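Local coordinates for hypothetical protein (Corynebacterium diphtheriae, PDB 2P4G) that is probably an NADP-dependent reductase of the RibD C-terminal family, possibly acting in the pyrimidine reduction step of riboflavin biosynthesis, at residues A[67-76]-A[91-101]; A[108-119]-A[134-143]. All coordinates share one frame; numbering follows the deposited sequence.

Contact 1: residues A[67-76]-A[91-101]. With EDO (1,2-ethanediol), chain G.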
loop_
_atom_site.group_PDB
_atom_site.type_symbol
_atom_site.label_atom_id
_atom_site.label_comp_id
_atom_site.label_asym_id
_atom_site.label_seq_id
_atom_site.Cartn_x
_atom_site.Cartn_y
_atom_site.Cartn_z
ATOM N N ILE A 67 14.194 -15.801 -3.597
ATOM C CA ILE A 67 15.285 -16.683 -4.023
ATOM C C ILE A 67 15.506 -16.584 -5.531
ATOM O O ILE A 67 16.646 -16.539 -5.992
ATOM C CB ILE A 67 15.032 -18.150 -3.620
ATOM C CG1 ILE A 67 15.066 -18.296 -2.098
ATOM C CG2 ILE A 67 16.075 -19.081 -4.228
ATOM C CD1 ILE A 67 16.227 -17.681 -1.487
ATOM N N GLN A 68 14.415 -16.543 -6.283
ATOM C CA GLN A 68 14.483 -16.406 -7.753
ATOM C C GLN A 68 15.236 -15.123 -8.127
ATOM O O GLN A 68 16.101 -15.139 -8.996
ATOM C CB GLN A 68 13.071 -16.402 -8.368
ATOM C CG GLN A 68 13.033 -16.604 -9.852
ATOM C CD GLN A 68 13.218 -18.057 -10.232
ATOM O OE1 GLN A 68 14.323 -18.496 -10.554
ATOM N NE2 GLN A 68 12.140 -18.818 -10.166
ATOM N N LEU A 69 14.921 -14.028 -7.442
ATOM C CA LEU A 69 15.548 -12.723 -7.725
ATOM C C LEU A 69 17.009 -12.709 -7.298
ATOM O O LEU A 69 17.863 -12.158 -7.988
ATOM C CB LEU A 69 14.769 -11.564 -7.071
ATOM C CG LEU A 69 15.203 -10.142 -7.508
ATOM C CD1 LEU A 69 15.065 -9.884 -9.015
ATOM C CD2 LEU A 69 14.473 -9.070 -6.727
ATOM N N ARG A 70 17.296 -13.379 -6.196
ATOM C CA ARG A 70 18.674 -13.651 -5.807
ATOM C C ARG A 70 19.457 -14.443 -6.847
ATOM O O ARG A 70 20.646 -14.203 -7.027
ATOM C CB ARG A 70 18.732 -14.367 -4.449
ATOM C CG ARG A 70 18.466 -13.428 -3.283
ATOM C CD ARG A 70 18.622 -14.121 -1.935
ATOM N NE ARG A 70 18.695 -13.107 -0.886
ATOM C CZ ARG A 70 19.285 -13.275 0.292
ATOM N NH1 ARG A 70 19.839 -14.433 0.620
ATOM N NH2 ARG A 70 19.325 -12.266 1.145
ATOM N N GLY A 71 18.791 -15.369 -7.530
ATOM C CA GLY A 71 19.400 -16.113 -8.609
ATOM C C GLY A 71 19.694 -15.270 -9.828
ATOM O O GLY A 71 20.560 -15.617 -10.625
ATOM N N TRP A 72 18.934 -14.193 -9.981
ATOM C CA TRP A 72 19.109 -13.192 -11.043
ATOM C C TRP A 72 20.249 -12.229 -10.721
ATOM O O TRP A 72 20.910 -11.749 -11.627
ATOM C CB TRP A 72 17.787 -12.406 -11.206
ATOM C CG TRP A 72 17.868 -11.092 -11.909
ATOM C CD1 TRP A 72 17.641 -10.864 -13.237
ATOM C CD2 TRP A 72 18.149 -9.812 -11.323
ATOM N NE1 TRP A 72 17.779 -9.522 -13.517
ATOM C CE2 TRP A 72 18.090 -8.856 -12.358
ATOM C CE3 TRP A 72 18.443 -9.378 -10.016
ATOM C CZ2 TRP A 72 18.323 -7.495 -12.133
ATOM C CZ3 TRP A 72 18.687 -8.040 -9.795
ATOM C CH2 TRP A 72 18.628 -7.110 -10.850
ATOM N N ALA A 73 20.452 -11.961 -9.427
ATOM C CA ALA A 73 21.328 -10.900 -8.947
ATOM C C ALA A 73 22.805 -11.279 -8.972
ATOM O O ALA A 73 23.176 -12.427 -8.728
ATOM C CB ALA A 73 20.937 -10.502 -7.479
ATOM N N ASP A 74 23.641 -10.272 -9.225
ATOM C CA ASP A 74 25.073 -10.347 -8.978
ATOM C C ASP A 74 25.415 -9.910 -7.564
ATOM O O ASP A 74 26.403 -10.376 -6.974
ATOM C CB ASP A 74 25.777 -9.452 -9.979
ATOM C CG ASP A 74 25.556 -9.913 -11.398
ATOM O OD1 ASP A 74 25.686 -11.126 -11.608
ATOM O OD2 ASP A 74 25.262 -9.090 -12.293
ATOM N N ALA A 75 24.607 -8.994 -7.028
ATOM C CA ALA A 75 24.761 -8.520 -5.632
ATOM C C ALA A 75 23.414 -8.233 -5.004
ATOM O O ALA A 75 22.431 -7.930 -5.690
ATOM C CB ALA A 75 25.621 -7.262 -5.576
ATOM N N ILE A 76 23.387 -8.329 -3.690
ATOM C CA ILE A 76 22.216 -8.024 -2.890
ATOM C C ILE A 76 22.653 -6.875 -1.998
ATOM O O ILE A 76 23.723 -6.926 -1.390
ATOM C CB ILE A 76 21.821 -9.239 -2.017
ATOM C CG1 ILE A 76 21.448 -10.435 -2.899
ATOM C CG2 ILE A 76 20.687 -8.925 -1.073
ATOM C CD1 ILE A 76 21.595 -11.776 -2.202
ATOM N N VAL A 91 24.208 -16.219 1.970
ATOM C CA VAL A 91 23.342 -16.419 0.839
ATOM C C VAL A 91 23.412 -17.874 0.397
ATOM O O VAL A 91 24.505 -18.474 0.309
ATOM C CB VAL A 91 23.693 -15.456 -0.293
ATOM C CG1 VAL A 91 22.903 -15.777 -1.559
ATOM C CG2 VAL A 91 23.459 -14.002 0.168
ATOM N N VAL A 92 22.225 -18.455 0.180
ATOM C CA VAL A 92 22.094 -19.813 -0.394
ATOM C C VAL A 92 21.255 -19.740 -1.659
ATOM O O VAL A 92 20.350 -18.917 -1.767
ATOM C CB VAL A 92 21.431 -20.858 0.593
ATOM C CG1 VAL A 92 22.224 -20.989 1.876
ATOM C CG2 VAL A 92 20.014 -20.450 0.927
ATOM N N LEU A 93 21.549 -20.617 -2.607
ATOM C CA LEU A 93 20.696 -20.799 -3.783
ATOM C C LEU A 93 20.504 -22.277 -4.075
ATOM O O LEU A 93 21.381 -23.099 -3.783
ATOM C CB LEU A 93 21.279 -20.096 -5.028
ATOM C CG LEU A 93 21.276 -18.570 -5.095
ATOM C CD1 LEU A 93 22.084 -18.130 -6.299
ATOM C CD2 LEU A 93 19.861 -18.033 -5.178
ATOM N N PRO A 94 19.353 -22.624 -4.667
ATOM C CA PRO A 94 19.102 -23.986 -5.078
ATOM C C PRO A 94 20.159 -24.542 -6.032
ATOM O O PRO A 94 20.746 -23.836 -6.848
ATOM C CB PRO A 94 17.753 -23.897 -5.776
ATOM C CG PRO A 94 17.112 -22.709 -5.221
ATOM C CD PRO A 94 18.198 -21.753 -4.937
ATOM N N HIS A 95 20.400 -25.821 -5.889
ATOM C CA HIS A 95 21.424 -26.488 -6.651
ATOM C C HIS A 95 21.263 -26.160 -8.152
ATOM O O HIS A 95 22.247 -25.876 -8.838
ATOM C CB HIS A 95 21.298 -27.985 -6.396
ATOM C CG HIS A 95 22.284 -28.797 -7.137
ATOM N ND1 HIS A 95 22.001 -29.371 -8.354
ATOM C CD2 HIS A 95 23.557 -29.143 -6.831
ATOM C CE1 HIS A 95 23.059 -30.049 -8.764
ATOM N NE2 HIS A 95 24.021 -29.917 -7.863
ATOM N N GLY A 96 20.015 -26.202 -8.628
ATOM C CA GLY A 96 19.687 -25.935 -10.024
ATOM C C GLY A 96 20.081 -24.535 -10.463
ATOM O O GLY A 96 20.749 -24.357 -11.479
ATOM N N ILE A 97 19.692 -23.534 -9.691
ATOM C CA ILE A 97 19.992 -22.142 -10.064
ATOM C C ILE A 97 21.508 -21.895 -10.158
ATOM O O ILE A 97 21.986 -21.415 -11.185
ATOM C CB ILE A 97 19.356 -21.151 -9.103
ATOM C CG1 ILE A 97 17.824 -21.286 -9.149
ATOM C CG2 ILE A 97 19.781 -19.733 -9.461
ATOM C CD1 ILE A 97 17.038 -20.132 -8.375
ATOM N N LYS A 98 22.239 -22.256 -9.092
ATOM C CA LYS A 98 23.703 -22.126 -9.018
ATOM C C LYS A 98 24.381 -22.766 -10.237
ATOM O O LYS A 98 25.345 -22.222 -10.772
ATOM C CB LYS A 98 24.251 -22.805 -7.751
ATOM C CG LYS A 98 23.869 -22.170 -6.411
ATOM C CD LYS A 98 24.627 -22.827 -5.229
ATOM N N ASN A 99 23.880 -23.935 -10.635
ATOM C CA ASN A 99 24.395 -24.600 -11.829
ATOM C C ASN A 99 24.053 -23.836 -13.113
ATOM O O ASN A 99 24.943 -23.609 -13.931
ATOM C CB ASN A 99 23.940 -26.064 -11.915
ATOM C CG ASN A 99 24.937 -27.037 -11.282
ATOM O OD1 ASN A 99 26.106 -26.710 -11.029
ATOM N ND2 ASN A 99 24.470 -28.249 -11.033
ATOM N N GLN A 100 22.802 -23.407 -13.281
ATOM C CA GLN A 100 22.451 -22.487 -14.394
ATOM C C GLN A 100 23.371 -21.249 -14.411
ATOM O O GLN A 100 23.862 -20.857 -15.460
ATOM C CB GLN A 100 20.973 -22.030 -14.340
ATOM C CG GLN A 100 19.990 -22.925 -15.096
ATOM N N ARG A 101 23.608 -20.650 -13.246
ATOM C CA ARG A 101 24.515 -19.509 -13.140
ATOM C C ARG A 101 25.943 -19.810 -13.588
ATOM O O ARG A 101 26.453 -19.145 -14.485
ATOM C CB ARG A 101 24.543 -18.984 -11.703
ATOM C CG ARG A 101 23.257 -18.311 -11.265
ATOM C CD ARG A 101 23.335 -17.923 -9.807
ATOM N NE ARG A 101 24.398 -16.940 -9.592
ATOM C CZ ARG A 101 24.200 -15.663 -9.287
ATOM N NH1 ARG A 101 22.976 -15.209 -9.110
ATOM N NH2 ARG A 101 25.232 -14.842 -9.134
HETATM C C1 EDO G . 20.469 -16.457 3.886
HETATM O O1 EDO G . 19.629 -17.509 4.372
HETATM C C2 EDO G . 19.892 -15.014 3.931
HETATM O O2 EDO G . 20.800 -13.988 3.352
HETATM O O HOH W 1 19.553 -17.173 0.004
#
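Gly-71 and Ile-97 face each other where helix 67-72 runs nearly parallel to helix 95-101, their axes 10.3 Å apart and inclined by 17°; the CA atoms of this pair are 6.2 Å apart. Lacking a side chain, Gly-71 lets Ile-97 CG2 come to 3.7 Å from its CA. One turn earlier, Ile-67 turns CG2 onto the Pro-94 ring, a snug 3.5 Å from CD, and Leu-93 CD2 packs against the hydrogen bond from Gly-71 N to Ile-67 O. The pairing is part of an alpha/beta fold of the dihydrofolate reductase-like clan: helix 60-72 leads into strand 75-79, and Pro-94 is the N-cap residue of the second helix. Arg-101 reaches across to the carbonyls of Gly-71 and Ala-73, a bend at chi3 (63°) turning its guanidinium to Ala-73 O. Both NH1 and NH2 grip Ala-73 O end-on in the guanidinium plane, NH1 at 2.8 Å and NH2 at 3.2 Å; NH1 also makes a weak bond to Gly-71 O, while NE binds Cys-107 O. Arg-70 runs extended to a salt bridge with Glu-194; its NH1 and NH2 share O2 of an ethanediol, and a water links NH1 to Val-92 N. Val-91 CG2 meets Ile-76 CD1 tip to tip at 3.7 Å.

Contact 2: residues A[108-119]-A[134-143]. With EDO (1,2-ethanediol), chain I; EDO (1,2-ethanediol), chain N.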
loop_
_atom_site.group_PDB
_atom_site.type_symbol
_atom_site.label_atom_id
_atom_site.label_comp_id
_atom_site.label_asym_id
_atom_site.label_seq_id
_atom_site.Cartn_x
_atom_site.Cartn_y
_atom_site.Cartn_z
ATOM N N GLY A 108 28.671 -18.377 -8.507
ATOM C CA GLY A 108 27.573 -19.230 -8.065
ATOM C C GLY A 108 26.528 -18.494 -7.261
ATOM O O GLY A 108 25.341 -18.733 -7.424
ATOM N N LEU A 109 27.003 -17.593 -6.401
ATOM C CA LEU A 109 26.176 -16.830 -5.475
ATOM C C LEU A 109 26.380 -15.319 -5.613
ATOM O O LEU A 109 27.502 -14.849 -5.795
ATOM C CB LEU A 109 26.509 -17.225 -4.043
ATOM C CG LEU A 109 26.186 -18.685 -3.716
ATOM C CD1 LEU A 109 27.120 -19.202 -2.645
ATOM C CD2 LEU A 109 24.718 -18.851 -3.327
ATOM N N PRO A 110 25.292 -14.549 -5.487
ATOM C CA PRO A 110 25.462 -13.103 -5.459
ATOM C C PRO A 110 26.171 -12.631 -4.193
ATOM O O PRO A 110 26.078 -13.269 -3.157
ATOM C CB PRO A 110 24.013 -12.581 -5.461
ATOM C CG PRO A 110 23.227 -13.695 -4.862
ATOM C CD PRO A 110 23.879 -14.947 -5.355
ATOM N N LYS A 111 26.848 -11.496 -4.290
ATOM C CA LYS A 111 27.545 -10.904 -3.169
ATOM C C LYS A 111 26.550 -10.211 -2.275
ATOM O O LYS A 111 25.832 -9.298 -2.702
ATOM C CB LYS A 111 28.589 -9.880 -3.654
ATOM C CG LYS A 111 29.513 -9.327 -2.570
ATOM C CD LYS A 111 30.452 -10.399 -2.071
ATOM C CE LYS A 111 31.469 -9.897 -1.040
ATOM N NZ LYS A 111 32.334 -11.029 -0.571
ATOM N N LEU A 112 26.522 -10.621 -1.017
ATOM C CA LEU A 112 25.715 -9.933 -0.020
ATOM C C LEU A 112 26.433 -8.689 0.457
ATOM O O LEU A 112 27.559 -8.765 0.950
ATOM C CB LEU A 112 25.423 -10.855 1.170
ATOM C CG LEU A 112 24.528 -10.334 2.276
ATOM C CD1 LEU A 112 23.125 -9.932 1.746
ATOM C CD2 LEU A 112 24.439 -11.393 3.374
ATOM N N THR A 113 25.746 -7.556 0.340
ATOM C CA THR A 113 26.279 -6.231 0.680
ATOM C C THR A 113 25.409 -5.593 1.756
ATOM O O THR A 113 24.195 -5.406 1.578
ATOM C CB THR A 113 26.344 -5.304 -0.567
ATOM O OG1 THR A 113 27.042 -5.983 -1.607
ATOM C CG2 THR A 113 27.053 -3.967 -0.264
ATOM N N LEU A 114 26.043 -5.297 2.886
ATOM C CA LEU A 114 25.333 -4.864 4.076
ATOM C C LEU A 114 25.690 -3.446 4.361
ATOM O O LEU A 114 26.884 -3.104 4.443
ATOM C CB LEU A 114 25.733 -5.716 5.280
ATOM C CG LEU A 114 25.423 -7.206 5.205
ATOM C CD1 LEU A 114 25.992 -7.888 6.472
ATOM C CD2 LEU A 114 23.893 -7.467 5.056
ATOM N N LEU A 115 24.657 -2.612 4.462
ATOM C CA LEU A 115 24.812 -1.205 4.756
ATOM C C LEU A 115 24.624 -0.989 6.253
ATOM O O LEU A 115 23.569 -1.291 6.815
ATOM C CB LEU A 115 23.760 -0.406 3.987
ATOM C CG LEU A 115 23.682 -0.621 2.476
ATOM C CD1 LEU A 115 22.663 0.342 1.869
ATOM C CD2 LEU A 115 25.016 -0.447 1.811
ATOM N N SER A 116 25.648 -0.462 6.904
ATOM C CA SER A 116 25.653 -0.334 8.354
ATOM C C SER A 116 26.392 0.897 8.791
ATOM O O SER A 116 27.644 0.967 8.716
ATOM C CB SER A 116 26.328 -1.567 8.987
ATOM O OG SER A 116 26.387 -1.429 10.399
ATOM N N LYS A 117 25.661 1.863 9.305
ATOM C CA LYS A 117 26.329 3.030 9.846
ATOM C C LYS A 117 26.933 2.766 11.223
ATOM O O LYS A 117 27.990 3.284 11.524
ATOM C CB LYS A 117 25.405 4.259 9.814
ATOM C CG LYS A 117 25.085 4.726 8.351
ATOM C CD LYS A 117 24.451 6.116 8.276
ATOM C CE LYS A 117 23.485 6.235 7.087
ATOM N NZ LYS A 117 23.185 7.669 6.737
ATOM N N SER A 118 26.300 1.932 12.036
ATOM C CA SER A 118 26.819 1.611 13.395
ATOM C C SER A 118 27.897 0.529 13.422
ATOM O O SER A 118 28.737 0.506 14.335
ATOM C CB SER A 118 25.686 1.161 14.323
ATOM O OG SER A 118 25.245 -0.158 13.998
ATOM N N LEU A 119 27.840 -0.377 12.450
ATOM C CA LEU A 119 28.744 -1.533 12.387
ATOM C C LEU A 119 28.453 -2.566 13.495
ATOM O O LEU A 119 29.314 -3.415 13.798
ATOM C CB LEU A 119 30.213 -1.099 12.430
ATOM C CG LEU A 119 30.753 -0.383 11.198
ATOM C CD1 LEU A 119 32.282 -0.088 11.404
ATOM C CD2 LEU A 119 30.472 -1.254 9.945
ATOM N N SER A 134 34.955 -16.856 1.190
ATOM C CA SER A 134 34.947 -15.450 0.807
ATOM C C SER A 134 33.738 -15.062 -0.014
ATOM O O SER A 134 33.213 -13.952 0.143
ATOM C CB SER A 134 36.200 -15.131 0.014
ATOM O OG SER A 134 36.312 -16.021 -1.074
ATOM N N GLU A 135 33.286 -15.950 -0.897
ATOM C CA GLU A 135 32.127 -15.608 -1.703
ATOM C C GLU A 135 30.852 -15.468 -0.871
ATOM O O GLU A 135 29.891 -14.862 -1.320
ATOM C CB GLU A 135 31.933 -16.578 -2.875
ATOM C CG GLU A 135 31.224 -17.922 -2.619
ATOM C CD GLU A 135 30.945 -18.644 -3.946
ATOM O OE1 GLU A 135 30.607 -17.934 -4.930
ATOM O OE2 GLU A 135 31.054 -19.894 -4.027
ATOM N N LEU A 136 30.857 -16.020 0.345
ATOM C CA LEU A 136 29.724 -15.914 1.258
ATOM C C LEU A 136 29.912 -14.754 2.249
ATOM O O LEU A 136 28.954 -14.338 2.896
ATOM C CB LEU A 136 29.534 -17.249 1.991
ATOM C CG LEU A 136 29.160 -18.419 1.062
ATOM C CD1 LEU A 136 29.259 -19.718 1.789
ATOM C CD2 LEU A 136 27.759 -18.230 0.417
ATOM N N SER A 137 31.144 -14.245 2.365
ATOM C CA SER A 137 31.442 -13.104 3.226
ATOM C C SER A 137 30.771 -11.810 2.704
ATOM O O SER A 137 30.824 -11.516 1.517
ATOM C CB SER A 137 32.972 -12.913 3.325
ATOM O OG SER A 137 33.337 -12.023 4.373
ATOM N N PRO A 138 30.126 -11.046 3.591
ATOM C CA PRO A 138 29.404 -9.874 3.157
ATOM C C PRO A 138 30.317 -8.683 2.978
ATOM O O PRO A 138 31.259 -8.510 3.746
ATOM C CB PRO A 138 28.486 -9.589 4.335
ATOM C CG PRO A 138 29.249 -10.068 5.516
ATOM C CD PRO A 138 30.009 -11.249 5.051
ATOM N N LEU A 139 30.012 -7.854 1.983
ATOM C CA LEU A 139 30.693 -6.606 1.808
ATOM C C LEU A 139 29.947 -5.623 2.732
ATOM O O LEU A 139 28.745 -5.408 2.586
ATOM C CB LEU A 139 30.635 -6.185 0.337
ATOM C CG LEU A 139 31.220 -4.827 -0.047
ATOM C CD1 LEU A 139 32.699 -4.734 0.328
ATOM C CD2 LEU A 139 30.979 -4.559 -1.550
ATOM N N VAL A 140 30.657 -5.057 3.704
ATOM C CA VAL A 140 30.057 -4.090 4.612
ATOM C C VAL A 140 30.364 -2.683 4.121
ATOM O O VAL A 140 31.511 -2.369 3.801
ATOM C CB VAL A 140 30.530 -4.283 6.059
ATOM C CG1 VAL A 140 29.927 -3.172 6.988
ATOM C CG2 VAL A 140 30.135 -5.670 6.519
ATOM N N ILE A 141 29.318 -1.863 4.021
ATOM C CA ILE A 141 29.451 -0.471 3.604
ATOM C C ILE A 141 28.984 0.416 4.773
ATOM O O ILE A 141 27.834 0.363 5.185
ATOM C CB ILE A 141 28.604 -0.130 2.340
ATOM C CG1 ILE A 141 28.858 -1.122 1.188
ATOM C CG2 ILE A 141 28.836 1.340 1.915
ATOM C CD1 ILE A 141 30.195 -1.041 0.558
ATOM N N THR A 142 29.896 1.230 5.285
ATOM C CA THR A 142 29.625 2.117 6.386
ATOM C C THR A 142 30.111 3.538 6.050
ATOM O O THR A 142 30.453 3.844 4.904
ATOM C CB THR A 142 30.281 1.565 7.669
ATOM O OG1 THR A 142 29.938 2.400 8.778
ATOM C CG2 THR A 142 31.784 1.482 7.526
ATOM N N GLN A 143 30.136 4.405 7.047
ATOM C CA GLN A 143 30.509 5.791 6.848
ATOM C C GLN A 143 31.361 6.236 8.021
ATOM O O GLN A 143 31.139 5.800 9.128
ATOM C CB GLN A 143 29.226 6.615 6.762
ATOM C CG GLN A 143 29.401 8.023 6.272
ATOM C CD GLN A 143 28.135 8.595 5.631
ATOM O OE1 GLN A 143 27.001 8.185 5.933
ATOM N NE2 GLN A 143 28.331 9.559 4.739
HETATM C C1 EDO I . 30.515 -13.090 -4.118
HETATM O O1 EDO I . 29.483 -14.087 -4.122
HETATM C C2 EDO I . 31.463 -13.189 -5.314
HETATM O O2 EDO I . 31.223 -12.143 -6.287
HETATM C C1 EDO N . 21.052 -0.340 8.964
HETATM O O1 EDO N . 19.833 -0.794 8.360
HETATM C C2 EDO N . 21.568 0.895 8.227
HETATM O O2 EDO N . 22.636 1.487 8.987
HETATM O O HOH W 2 27.481 -13.679 -0.740
HETATM O O HOH W 3 24.459 9.516 5.057
#
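Thr-113, Leu-114 and Leu-115 pair in parallel with Leu-139, Val-140 and Ile-141. Leu-112 O accepts from Leu-139 N, Leu-114 N gives to Leu-139 O at 2.7 Å, Leu-114 O accepts from Ile-141 N, and Ser-116 N gives to Ile-141 O in a nearly straight bond (172°).

Ahead of the backbone bonds, Lys-111 reaches across with its side chain. Its CB lies near C1 of an ethanediol; CG is anti to the backbone N (chi1 -172°), and a bend at chi2 sends the rest toward the other segment. CD packs at 3.4 Å from C1 of that ethanediol, CE comes to 3.1 Å from Ser-137 O and also near Leu-139 N, and NZ ends 2.6 Å from Ser-137 O in a hydrogen bond, tilted 27° from that carbonyl's plane. A water bridges Pro-110 O, Leu-112 N and Glu-135 O, filling in before the regular strand bonds begin.

Leu-115 CD2 lies alongside Ile-141, 3.6 Å from CB, and Thr-113 CG2 meets Ile-141 CG1. Leu-114 CD1 rests against Pro-138 CB, and Leu-119 CD2 lies 3.6 Å from Val-140 CG1.

Strand 111-115 sits between strands 75-79 and 139-143 of a mixed sheet. Helix 175-184 packs on the face of Thr-113, Leu-115 and Ile-141, while helix 150-162 covers Leu-119, which lies against Val-140 on the other.

In the fold
From the N terminus, helix 60-72 and strand 75-79 come first; the chain then returns through 91-101 and closes contact 1 over the 14 residues 77-90. Helix 95-103 leads on to strand 111-115, and after a second excursion, 120-133, which holds neither helix nor strand, segment 134-143 closes contact 2. The two loops therefore follow in series and neither nest nor cross. Their centres are about 17 Å apart, yet they meet directly: Ile-76 and strand 111-115 probably exchange backbone hydrogen bonds, and Val-91 packs near Leu-136. Contact 1 joins helix 60-72 and the start of strand 75-79 to the 91-101 segment, whereas contact 2 extends the sheet from strand 111-115 to strand 139-143.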